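Local structure of shikimate dehydrogenase-like protein HI_0607 (Haemophilus influenzae, 1NPY) at residues Ile2-Ser13 / Asn34-Ile45. The protein catalyses in vitro the NADP(+)-dependent oxidation of shikimate to 3-dehydroshikimate, though so weakly that shikimate may not be its natural substrate. Residues are numbered along the deposited sequence; the frame is centred on the assembly and turned at random.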
loop_
_atom_site.group_PDB
_atom_site.type_symbol
_atom_site.label_atom_id
_atom_site.label_comp_id
_atom_site.label_asym_id
_atom_site.label_seq_id
_atom_site.Cartn_x
_atom_site.Cartn_y
_atom_site.Cartn_z
ATOM N N ILE A 2 16.699 -21.147 15.041
ATOM C CA ILE A 2 17.013 -21.261 13.614
ATOM C C ILE A 2 17.717 -22.581 13.319
ATOM O O ILE A 2 18.527 -23.066 14.112
ATOM C CB ILE A 2 17.869 -20.071 13.133
ATOM C CG1 ILE A 2 17.178 -18.736 13.428
ATOM C CG2 ILE A 2 18.194 -20.202 11.657
ATOM C CD1 ILE A 2 18.129 -17.556 13.361
ATOM N N ASN A 3 17.357 -23.207 12.204
ATOM C CA ASN A 3 18.072 -24.369 11.702
ATOM C C ASN A 3 18.333 -24.206 10.217
ATOM O O ASN A 3 17.930 -23.235 9.579
ATOM C CB ASN A 3 17.339 -25.680 11.970
ATOM C CG ASN A 3 15.934 -25.720 11.403
ATOM O OD1 ASN A 3 15.698 -25.522 10.213
ATOM N ND2 ASN A 3 14.981 -26.019 12.298
ATOM N N LYS A 4 19.053 -25.173 9.659
ATOM C CA LYS A 4 19.396 -25.088 8.246
ATOM C C LYS A 4 18.193 -25.036 7.307
ATOM O O LYS A 4 18.314 -24.587 6.163
ATOM C CB LYS A 4 20.292 -26.271 7.872
ATOM C CG LYS A 4 19.578 -27.601 7.791
ATOM C CD LYS A 4 20.571 -28.770 7.749
ATOM C CE LYS A 4 19.833 -30.102 7.672
ATOM N NZ LYS A 4 18.903 -30.241 6.514
ATOM N N ASP A 5 17.037 -25.511 7.761
ATOM C CA ASP A 5 15.857 -25.579 6.907
ATOM C C ASP A 5 14.953 -24.364 7.071
ATOM O O ASP A 5 13.953 -24.248 6.365
ATOM C CB ASP A 5 15.035 -26.844 7.174
ATOM C CG ASP A 5 15.762 -28.112 6.771
ATOM O OD1 ASP A 5 16.345 -28.167 5.658
ATOM O OD2 ASP A 5 15.725 -29.086 7.554
ATOM N N THR A 6 15.318 -23.470 7.986
ATOM C CA THR A 6 14.533 -22.257 8.201
ATOM C C THR A 6 14.570 -21.439 6.916
ATOM O O THR A 6 15.635 -21.239 6.319
ATOM C CB THR A 6 15.175 -21.419 9.315
ATOM O OG1 THR A 6 15.189 -22.160 10.536
ATOM C CG2 THR A 6 14.389 -20.151 9.628
ATOM N N GLN A 7 13.404 -20.970 6.491
ATOM C CA GLN A 7 13.340 -20.134 5.301
ATOM C C GLN A 7 13.522 -18.665 5.679
ATOM O O GLN A 7 12.937 -18.217 6.655
ATOM C CB GLN A 7 12.035 -20.372 4.556
ATOM C CG GLN A 7 12.019 -21.822 4.042
ATOM C CD GLN A 7 10.794 -22.648 4.422
ATOM O OE1 GLN A 7 9.862 -22.750 3.619
ATOM N NE2 GLN A 7 10.816 -23.287 5.604
ATOM N N LEU A 8 14.305 -17.927 4.898
ATOM C CA LEU A 8 14.453 -16.483 5.110
ATOM C C LEU A 8 13.532 -15.706 4.178
ATOM O O LEU A 8 13.504 -15.930 2.959
ATOM C CB LEU A 8 15.893 -16.050 4.878
ATOM C CG LEU A 8 16.185 -14.553 4.961
ATOM C CD1 LEU A 8 15.901 -13.962 6.321
ATOM C CD2 LEU A 8 17.634 -14.315 4.553
ATOM N N CYS A 9 12.746 -14.808 4.760
ATOM C CA CYS A 9 12.024 -13.813 4.002
ATOM C C CYS A 9 12.602 -12.465 4.433
ATOM O O CYS A 9 13.235 -12.365 5.503
ATOM C CB CYS A 9 10.517 -13.840 4.232
ATOM S SG CYS A 9 9.777 -15.317 3.509
ATOM N N MET A 10 12.442 -11.491 3.559
ATOM C CA MET A 10 13.203 -10.254 3.738
ATOM C C MET A 10 12.591 -9.049 3.047
ATOM O O MET A 10 11.555 -9.147 2.378
ATOM C CB MET A 10 14.609 -10.489 3.184
ATOM C CG MET A 10 14.728 -10.737 1.688
ATOM S SD MET A 10 16.433 -10.868 1.160
ATOM C CE MET A 10 16.772 -9.139 0.911
ATOM N N SER A 11 13.226 -7.894 3.243
ATOM C CA SER A 11 12.844 -6.713 2.480
ATOM C C SER A 11 14.129 -5.996 2.018
ATOM O O SER A 11 15.199 -6.183 2.600
ATOM C CB SER A 11 12.000 -5.751 3.300
ATOM O OG SER A 11 12.699 -5.179 4.385
ATOM N N LEU A 12 13.974 -5.203 0.967
ATOM C CA LEU A 12 15.039 -4.351 0.449
ATOM C C LEU A 12 14.496 -2.941 0.321
ATOM O O LEU A 12 13.488 -2.735 -0.341
ATOM C CB LEU A 12 15.506 -4.825 -0.931
ATOM C CG LEU A 12 16.410 -6.041 -0.997
ATOM C CD1 LEU A 12 16.488 -6.492 -2.437
ATOM C CD2 LEU A 12 17.828 -5.771 -0.457
ATOM N N SER A 13 15.182 -1.961 0.912
ATOM C CA SER A 13 14.768 -0.563 0.845
ATOM C C SER A 13 16.007 0.299 1.028
ATOM O O SER A 13 16.984 -0.130 1.640
ATOM C CB SER A 13 13.875 -0.107 2.002
ATOM O OG SER A 13 13.267 -1.165 2.693
ATOM N N ASN A 34 8.666 -22.342 10.355
ATOM C CA ASN A 34 10.124 -22.317 10.383
ATOM C C ASN A 34 10.691 -21.342 9.360
ATOM O O ASN A 34 11.221 -21.731 8.306
ATOM C CB ASN A 34 10.681 -23.718 10.098
ATOM C CG ASN A 34 12.171 -23.808 10.387
ATOM O OD1 ASN A 34 12.717 -22.983 11.124
ATOM N ND2 ASN A 34 12.822 -24.833 9.843
ATOM N N PHE A 35 10.501 -20.073 9.702
ATOM C CA PHE A 35 10.778 -18.907 8.868
ATOM C C PHE A 35 11.370 -17.854 9.805
ATOM O O PHE A 35 11.024 -17.805 10.995
ATOM C CB PHE A 35 9.501 -18.300 8.295
ATOM C CG PHE A 35 9.000 -18.893 6.998
ATOM C CD1 PHE A 35 8.484 -20.181 6.939
ATOM C CD2 PHE A 35 8.956 -18.119 5.848
ATOM C CE1 PHE A 35 7.997 -20.699 5.759
ATOM C CE2 PHE A 35 8.469 -18.614 4.675
ATOM C CZ PHE A 35 8.000 -19.919 4.621
ATOM N N ILE A 36 12.240 -17.010 9.254
ATOM C CA ILE A 36 12.693 -15.755 9.854
ATOM C C ILE A 36 12.629 -14.631 8.833
ATOM O O ILE A 36 12.660 -14.859 7.615
ATOM C CB ILE A 36 14.122 -15.845 10.397
ATOM C CG1 ILE A 36 15.101 -16.295 9.313
ATOM C CG2 ILE A 36 14.156 -16.725 11.615
ATOM C CD1 ILE A 36 16.586 -16.082 9.642
ATOM N N TYR A 37 12.473 -13.402 9.320
ATOM C CA TYR A 37 12.387 -12.238 8.461
ATOM C C TYR A 37 13.452 -11.214 8.878
ATOM O O TYR A 37 13.673 -11.012 10.076
ATOM C CB TYR A 37 11.035 -11.548 8.627
ATOM C CG TYR A 37 10.666 -10.544 7.548
ATOM C CD1 TYR A 37 9.822 -10.911 6.497
ATOM C CD2 TYR A 37 11.133 -9.229 7.560
ATOM C CE1 TYR A 37 9.440 -10.023 5.517
ATOM C CE2 TYR A 37 10.732 -8.319 6.593
ATOM C CZ TYR A 37 9.862 -8.712 5.583
ATOM O OH TYR A 37 9.416 -7.859 4.605
ATOM N N LYS A 38 14.111 -10.604 7.902
ATOM C CA LYS A 38 14.970 -9.454 8.195
ATOM C C LYS A 38 14.963 -8.427 7.076
ATOM O O LYS A 38 14.936 -8.776 5.895
ATOM C CB LYS A 38 16.408 -9.911 8.440
ATOM C CG LYS A 38 17.229 -8.868 9.177
ATOM C CD LYS A 38 18.686 -9.280 9.299
ATOM C CE LYS A 38 19.546 -8.563 8.270
ATOM N NZ LYS A 38 19.663 -7.087 8.525
ATOM N N ALA A 39 14.979 -7.145 7.442
ATOM C CA ALA A 39 15.189 -6.069 6.490
ATOM C C ALA A 39 16.664 -5.917 6.127
ATOM O O ALA A 39 17.568 -5.977 6.971
ATOM C CB ALA A 39 14.659 -4.764 7.074
ATOM N N PHE A 40 16.874 -5.656 4.844
ATOM C CA PHE A 40 18.199 -5.422 4.288
ATOM C C PHE A 40 18.190 -4.144 3.468
ATOM O O PHE A 40 17.147 -3.576 3.149
ATOM C CB PHE A 40 18.632 -6.580 3.386
ATOM C CG PHE A 40 18.882 -7.898 4.070
ATOM C CD1 PHE A 40 20.168 -8.371 4.270
ATOM C CD2 PHE A 40 17.837 -8.748 4.378
ATOM C CE1 PHE A 40 20.399 -9.612 4.832
ATOM C CE2 PHE A 40 18.066 -9.994 4.931
ATOM C CZ PHE A 40 19.355 -10.440 5.156
ATOM N N THR A 41 19.369 -3.640 3.126
ATOM C CA THR A 41 19.514 -2.580 2.144
ATOM C C THR A 41 20.591 -3.003 1.157
ATOM O O THR A 41 21.244 -4.036 1.306
ATOM C CB THR A 41 19.852 -1.232 2.787
ATOM O OG1 THR A 41 19.740 -0.166 1.821
ATOM C CG2 THR A 41 21.295 -1.270 3.296
ATOM N N THR A 42 20.710 -2.217 0.097
ATOM C CA THR A 42 21.679 -2.477 -0.955
ATOM C C THR A 42 21.879 -1.219 -1.768
ATOM O O THR A 42 21.043 -0.304 -1.736
ATOM C CB THR A 42 21.180 -3.618 -1.893
ATOM O OG1 THR A 42 22.162 -3.975 -2.872
ATOM C CG2 THR A 42 19.968 -3.183 -2.711
ATOM N N GLN A 43 23.043 -1.173 -2.405
ATOM C CA GLN A 43 23.323 -0.173 -3.432
ATOM C C GLN A 43 23.488 -0.817 -4.799
ATOM O O GLN A 43 23.894 -0.162 -5.766
ATOM C CB GLN A 43 24.563 0.646 -3.064
ATOM C CG GLN A 43 24.471 1.399 -1.747
ATOM C CD GLN A 43 25.666 2.299 -1.595
ATOM O OE1 GLN A 43 26.709 1.864 -1.104
ATOM N NE2 GLN A 43 25.555 3.522 -2.097
ATOM N N ASP A 44 23.090 -2.079 -4.928
ATOM C CA ASP A 44 23.183 -2.803 -6.190
ATOM C C ASP A 44 22.002 -3.751 -6.362
ATOM O O ASP A 44 22.149 -4.958 -6.111
ATOM C CB ASP A 44 24.475 -3.613 -6.162
ATOM C CG ASP A 44 24.789 -4.348 -7.445
ATOM O OD1 ASP A 44 24.004 -4.414 -8.424
ATOM O OD2 ASP A 44 25.886 -4.933 -7.536
ATOM N N ILE A 45 20.866 -3.203 -6.791
ATOM C CA ILE A 45 19.616 -3.957 -6.914
ATOM C C ILE A 45 19.810 -5.194 -7.786
ATOM O O ILE A 45 19.241 -6.260 -7.475
ATOM C CB ILE A 45 18.440 -3.044 -7.372
ATOM C CG1 ILE A 45 17.063 -3.698 -7.188
ATOM C CG2 ILE A 45 18.608 -2.662 -8.819
ATOM C CD1 ILE A 45 16.821 -4.226 -5.784
HETATM O O HOH W 1 14.465 -3.138 3.970
#
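Strands 7-12 and 35-40 are the two parallel strands of a beta-alpha-beta unit in the substrate-binding domain, joined by helix 19-31. Q7, C9 and S11 trade backbone bonds with the partner strand: C9 N gives to I36 O at 2.9 Å, nearly straight at 174°, and S11 O receives F40 N at 2.8 Å. At the start of the pair, N34 reads the turn N3-T6 with both ends of its amide. Its ND2 donates in its own amide plane to N3 OD1 (3.0 Å), which also accepts D5 N in an Asx turn, while its OD1 takes the hydroxyl of T6 (OG1, 2.7 Å). CG of N34, anti to the backbone N (chi1 -169°), carries the amide to this turn.

On the face of Q7, C9, F35 and Y37, Q7 CB sits over the centre of the F35 ring, 3.9 Å from its centroid, and C9 SG meets that ring at its edge. The Y37 ring turns one face to the C9-M10 backbone, with M10 CA over its centre. On the opposite face, M10 bends at chi3 (-86°), so that its CE touches F40 CD2 at 3.6 Å while SD makes an oblique Met-aromatic contact with the same ring. Just past the strands T41 OG1 donates to S13 O; at the strand ends one water joins S11 OG and S13 OG to F40 O. S13 lies about 8 Å, side chain to side chain, from K67, the inferred proton donor/acceptor.

Within this chain strand 35-40 is the outermost of its mixed sheet, and strand 7-12 is bonded on its other side to strand 59-62. Helix 19-31 packs on C9 and Y37, with H24 stacked on Y37, whereas helix 45-55 packs on M10 and L12.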